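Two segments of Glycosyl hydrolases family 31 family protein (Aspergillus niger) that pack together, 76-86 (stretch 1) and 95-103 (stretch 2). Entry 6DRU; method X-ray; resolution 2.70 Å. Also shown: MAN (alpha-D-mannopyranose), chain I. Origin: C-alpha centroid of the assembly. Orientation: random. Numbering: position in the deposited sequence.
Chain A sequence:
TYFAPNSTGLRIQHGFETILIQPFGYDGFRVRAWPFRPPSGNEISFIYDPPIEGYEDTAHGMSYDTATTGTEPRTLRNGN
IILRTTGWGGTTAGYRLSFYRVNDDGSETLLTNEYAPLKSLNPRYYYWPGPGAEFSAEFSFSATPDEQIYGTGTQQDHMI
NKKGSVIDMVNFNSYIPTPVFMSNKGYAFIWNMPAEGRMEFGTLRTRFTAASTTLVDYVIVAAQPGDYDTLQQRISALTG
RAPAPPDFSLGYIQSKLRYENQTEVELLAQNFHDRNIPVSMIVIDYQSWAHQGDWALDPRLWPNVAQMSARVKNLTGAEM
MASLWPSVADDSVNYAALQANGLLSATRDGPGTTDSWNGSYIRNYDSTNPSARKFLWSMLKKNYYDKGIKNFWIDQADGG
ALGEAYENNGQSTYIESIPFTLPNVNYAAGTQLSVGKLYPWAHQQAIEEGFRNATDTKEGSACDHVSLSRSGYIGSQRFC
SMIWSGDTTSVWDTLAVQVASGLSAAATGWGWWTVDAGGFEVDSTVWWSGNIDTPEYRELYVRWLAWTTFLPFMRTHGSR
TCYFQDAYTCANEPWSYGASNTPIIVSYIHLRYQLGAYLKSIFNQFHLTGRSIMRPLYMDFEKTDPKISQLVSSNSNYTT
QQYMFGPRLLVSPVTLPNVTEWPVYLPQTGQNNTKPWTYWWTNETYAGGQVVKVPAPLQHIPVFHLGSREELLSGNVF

Stretch 1, residues 76-86: LRNGNIILRTT
Stretch 2 (95-103) YRLSFYRVN

The strand that starts at Ile81 and the strand that runs on to Val102 pair antiparallel. Their axes approach to 4.6 Å, with 150° between N-to-C directions. Ile81 faces Arg101 (CA to CA 4.5 Å), Ile82 faces Tyr100 (5.1 Å, CA to CA) and Leu83 faces Phe99 (CA to CA 4.8 Å). Backbone angles are extended, as in Ile82 (phi/psi -128/137) and Tyr100 (-121/157). A type II' turn from Asn78 to Ile81, with Gly79 at phi/psi 69/-128, joins strand 76-78 to the strand that starts at Ile81.

Tyr100 and Val102 each have 88 Å² covered by stretch 1. Tyr100 and Ile82 are a hydrogen-bonded pair, so their facing N and O atoms bond both ways: Ile82 N donates to Tyr100 O at 2.8 Å, and Tyr100 N donates to Ile82 O at 2.9 Å. The Tyr100 side chain is m (chi1 -60°, chi2 81°) and lies on the same sheet face as Ile82. Arg84 (chi1 to chi3 m, t, t; chi4 98°) carries its cation over the electron-rich face of this ring. Arg84 CZ is 4.9 Å from the centroid of the Tyr100 ring and 21° off its normal, a cation-pi contact. Mannose lies close to both residues, with Tyr100 OH 3.5 Å from MAN C6 and Arg84 NH1 3.6 Å from MAN O4.

Val102 is t and its CA-to-CB bond points toward stretch 1, which brings its methyls onto apolar and cationic neighbours. Val102 N donates to Asn80 O at 2.6 Å. Val102 CG2 packs on Ile82 CD1 at 3.6 Å; Ile82 is m, t. Val102 CG2 also lies over one face of the Arg77 guanidinium. Arg77 is extended, with chi1 to chi4 near 180°, and its NE donates to Gly79 O at 3.0 Å.

At the other end, Thr86 (p) has 73 Å² covered by stretch 2. Thr86 N donates to Arg96 O and Arg96 N to Thr86 O, both at 2.9 Å. Between these regions, Arg84 N donates to Ser98 O at 3.0 Å, and Ser98 OG (chi1 p) donates to Arg84 O at 2.6 Å.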

# COMPACT_ATOMS: atom_id res chain seq x y z
N LEU A 76 -38.56 9.15 8.61
CA LEU A 76 -39.04 7.78 8.70
C LEU A 76 -39.10 7.39 10.17
O LEU A 76 -38.19 7.71 10.94
CB LEU A 76 -38.13 6.81 7.92
CG LEU A 76 -38.80 5.65 7.19
CD1 LEU A 76 -37.78 4.91 6.33
CD2 LEU A 76 -39.48 4.67 8.14
N ARG A 77 -40.18 6.72 10.55
CA ARG A 77 -40.40 6.34 11.94
C ARG A 77 -40.66 4.84 12.03
O ARG A 77 -41.42 4.28 11.24
CB ARG A 77 -41.57 7.11 12.56
CG ARG A 77 -41.91 6.66 13.97
CD ARG A 77 -42.95 7.54 14.62
NE ARG A 77 -43.26 7.08 15.97
CZ ARG A 77 -44.10 7.70 16.80
NH1 ARG A 77 -44.72 8.81 16.41
NH2 ARG A 77 -44.32 7.21 18.01
N ASN A 78 -40.02 4.21 13.01
CA ASN A 78 -40.24 2.80 13.33
C ASN A 78 -40.24 2.67 14.84
O ASN A 78 -39.20 2.87 15.48
CB ASN A 78 -39.17 1.91 12.69
CG ASN A 78 -39.26 0.48 13.17
OD1 ASN A 78 -40.33 -0.02 13.49
ND2 ASN A 78 -38.11 -0.20 13.22
N GLY A 79 -41.38 2.34 15.42
CA GLY A 79 -41.46 2.26 16.87
C GLY A 79 -41.35 3.64 17.49
O GLY A 79 -42.06 4.57 17.10
N ASN A 80 -40.44 3.78 18.45
CA ASN A 80 -40.23 5.05 19.12
C ASN A 80 -38.98 5.78 18.62
O ASN A 80 -38.61 6.81 19.19
CB ASN A 80 -40.15 4.86 20.64
CG ASN A 80 -39.06 3.89 21.07
OD1 ASN A 80 -38.04 3.74 20.40
ND2 ASN A 80 -39.26 3.24 22.21
N ILE A 81 -38.32 5.26 17.59
CA ILE A 81 -37.15 5.90 17.00
C ILE A 81 -37.57 6.54 15.68
O ILE A 81 -38.39 5.99 14.93
CB ILE A 81 -35.99 4.90 16.81
CG1 ILE A 81 -34.69 5.64 16.50
CG2 ILE A 81 -36.28 3.90 15.70
CD1 ILE A 81 -33.48 4.73 16.42
N ILE A 82 -37.03 7.72 15.41
CA ILE A 82 -37.33 8.47 14.19
C ILE A 82 -36.02 8.85 13.52
O ILE A 82 -35.07 9.28 14.18
CB ILE A 82 -38.17 9.73 14.50
CG1 ILE A 82 -39.60 9.35 14.90
CG2 ILE A 82 -38.20 10.67 13.30
CD1 ILE A 82 -40.52 10.54 15.06
N LEU A 83 -35.98 8.70 12.20
CA LEU A 83 -34.86 9.13 11.39
C LEU A 83 -35.24 10.41 10.65
O LEU A 83 -36.34 10.51 10.09
CB LEU A 83 -34.45 8.05 10.39
CG LEU A 83 -33.78 8.51 9.09
CD1 LEU A 83 -32.35 8.98 9.34
CD2 LEU A 83 -33.82 7.40 8.05
N ARG A 84 -34.33 11.38 10.65
CA ARG A 84 -34.53 12.64 9.93
C ARG A 84 -33.28 12.91 9.10
O ARG A 84 -32.21 13.20 9.65
CB ARG A 84 -34.81 13.79 10.90
CG ARG A 84 -36.21 13.78 11.48
CD ARG A 84 -36.58 15.15 12.05
NE ARG A 84 -37.97 15.19 12.51
CZ ARG A 84 -38.34 15.04 13.77
NH1 ARG A 84 -37.43 14.83 14.72
NH2 ARG A 84 -39.63 15.09 14.10
N THR A 85 -33.41 12.81 7.78
CA THR A 85 -32.33 13.20 6.89
C THR A 85 -32.30 14.72 6.75
O THR A 85 -33.35 15.35 6.56
CB THR A 85 -32.48 12.54 5.52
OG1 THR A 85 -33.70 12.98 4.90
CG2 THR A 85 -32.50 11.02 5.65
N THR A 86 -31.12 15.31 6.87
CA THR A 86 -30.96 16.75 6.86
C THR A 86 -29.75 17.11 6.00
O THR A 86 -29.04 16.24 5.49
CB THR A 86 -30.80 17.32 8.27
OG1 THR A 86 -29.75 16.63 8.96
CG2 THR A 86 -32.10 17.18 9.06
N TYR A 95 -28.91 14.26 2.99
CA TYR A 95 -27.81 13.31 2.91
C TYR A 95 -27.09 13.11 4.24
O TYR A 95 -26.10 12.38 4.30
CB TYR A 95 -26.80 13.76 1.84
CG TYR A 95 -26.34 15.19 1.99
CD1 TYR A 95 -25.41 15.55 2.95
CD2 TYR A 95 -26.85 16.18 1.16
CE1 TYR A 95 -24.99 16.86 3.09
CE2 TYR A 95 -26.43 17.50 1.29
CZ TYR A 95 -25.51 17.83 2.25
OH TYR A 95 -25.10 19.14 2.38
N ARG A 96 -27.56 13.75 5.31
CA ARG A 96 -27.02 13.57 6.65
C ARG A 96 -28.07 12.91 7.53
O ARG A 96 -29.26 13.21 7.42
CB ARG A 96 -26.58 14.91 7.25
CG ARG A 96 -25.36 15.51 6.58
CD ARG A 96 -24.08 14.89 7.12
NE ARG A 96 -22.93 15.20 6.27
CZ ARG A 96 -22.45 14.39 5.33
NH1 ARG A 96 -23.02 13.21 5.13
NH2 ARG A 96 -21.41 14.76 4.61
N LEU A 97 -27.63 12.02 8.42
CA LEU A 97 -28.54 11.23 9.24
C LEU A 97 -28.60 11.78 10.66
O LEU A 97 -27.60 12.24 11.21
CB LEU A 97 -28.10 9.76 9.26
CG LEU A 97 -27.86 9.09 7.91
CD1 LEU A 97 -27.59 7.60 8.09
CD2 LEU A 97 -29.03 9.31 6.97
N SER A 98 -29.80 11.71 11.25
CA SER A 98 -30.02 12.08 12.64
C SER A 98 -31.11 11.19 13.21
O SER A 98 -32.07 10.86 12.51
CB SER A 98 -30.41 13.56 12.78
OG SER A 98 -31.62 13.84 12.10
N PHE A 99 -30.95 10.80 14.47
CA PHE A 99 -31.84 9.83 15.11
C PHE A 99 -32.43 10.41 16.38
O PHE A 99 -31.70 10.91 17.25
CB PHE A 99 -31.08 8.54 15.42
CG PHE A 99 -30.58 7.82 14.20
CD1 PHE A 99 -31.40 6.96 13.50
CD2 PHE A 99 -29.29 8.03 13.75
CE1 PHE A 99 -30.95 6.31 12.37
CE2 PHE A 99 -28.82 7.38 12.62
CZ PHE A 99 -29.65 6.52 11.93
N TYR A 100 -33.75 10.34 16.50
CA TYR A 100 -34.48 10.81 17.67
C TYR A 100 -35.27 9.67 18.29
O TYR A 100 -35.60 8.68 17.62
CB TYR A 100 -35.44 11.95 17.31
CG TYR A 100 -34.78 13.18 16.72
CD1 TYR A 100 -34.44 13.23 15.38
CD2 TYR A 100 -34.51 14.29 17.51
CE1 TYR A 100 -33.83 14.35 14.84
CE2 TYR A 100 -33.91 15.42 16.98
CZ TYR A 100 -33.58 15.44 15.64
OH TYR A 100 -32.98 16.56 15.11
N ARG A 101 -35.58 9.81 19.57
CA ARG A 101 -36.51 8.93 20.27
C ARG A 101 -37.76 9.69 20.65
O ARG A 101 -37.69 10.82 21.15
CB ARG A 101 -35.87 8.32 21.52
CG ARG A 101 -36.91 7.83 22.53
CD ARG A 101 -36.31 6.94 23.61
NE ARG A 101 -35.14 7.54 24.24
CZ ARG A 101 -35.18 8.59 25.06
NH1 ARG A 101 -36.34 9.16 25.34
NH2 ARG A 101 -34.07 9.07 25.59
N VAL A 102 -38.92 9.07 20.43
CA VAL A 102 -40.20 9.64 20.84
C VAL A 102 -40.44 9.21 22.28
O VAL A 102 -40.66 8.02 22.56
CB VAL A 102 -41.34 9.19 19.92
CG1 VAL A 102 -42.68 9.57 20.52
CG2 VAL A 102 -41.17 9.80 18.55
N ASN A 103 -40.40 10.16 23.21
CA ASN A 103 -40.58 9.86 24.62
C ASN A 103 -42.06 9.59 24.92
O ASN A 103 -42.94 9.77 24.08
CB ASN A 103 -40.06 11.00 25.48
CG ASN A 103 -38.66 11.44 25.10
OD1 ASN A 103 -37.77 10.61 24.92
ND2 ASN A 103 -38.47 12.74 24.97
C1 MAN I . -35.65 21.30 16.34
C2 MAN I . -37.11 21.68 16.48
C3 MAN I . -37.96 20.42 16.54
C4 MAN I . -37.58 19.46 15.42
C5 MAN I . -36.08 19.31 15.32
C6 MAN I . -35.75 18.44 14.13
O2 MAN I . -37.51 22.46 15.38
O3 MAN I . -39.31 20.78 16.40
O4 MAN I . -38.15 18.20 15.69
O5 MAN I . -35.47 20.57 15.15
O6 MAN I . -36.00 19.17 12.95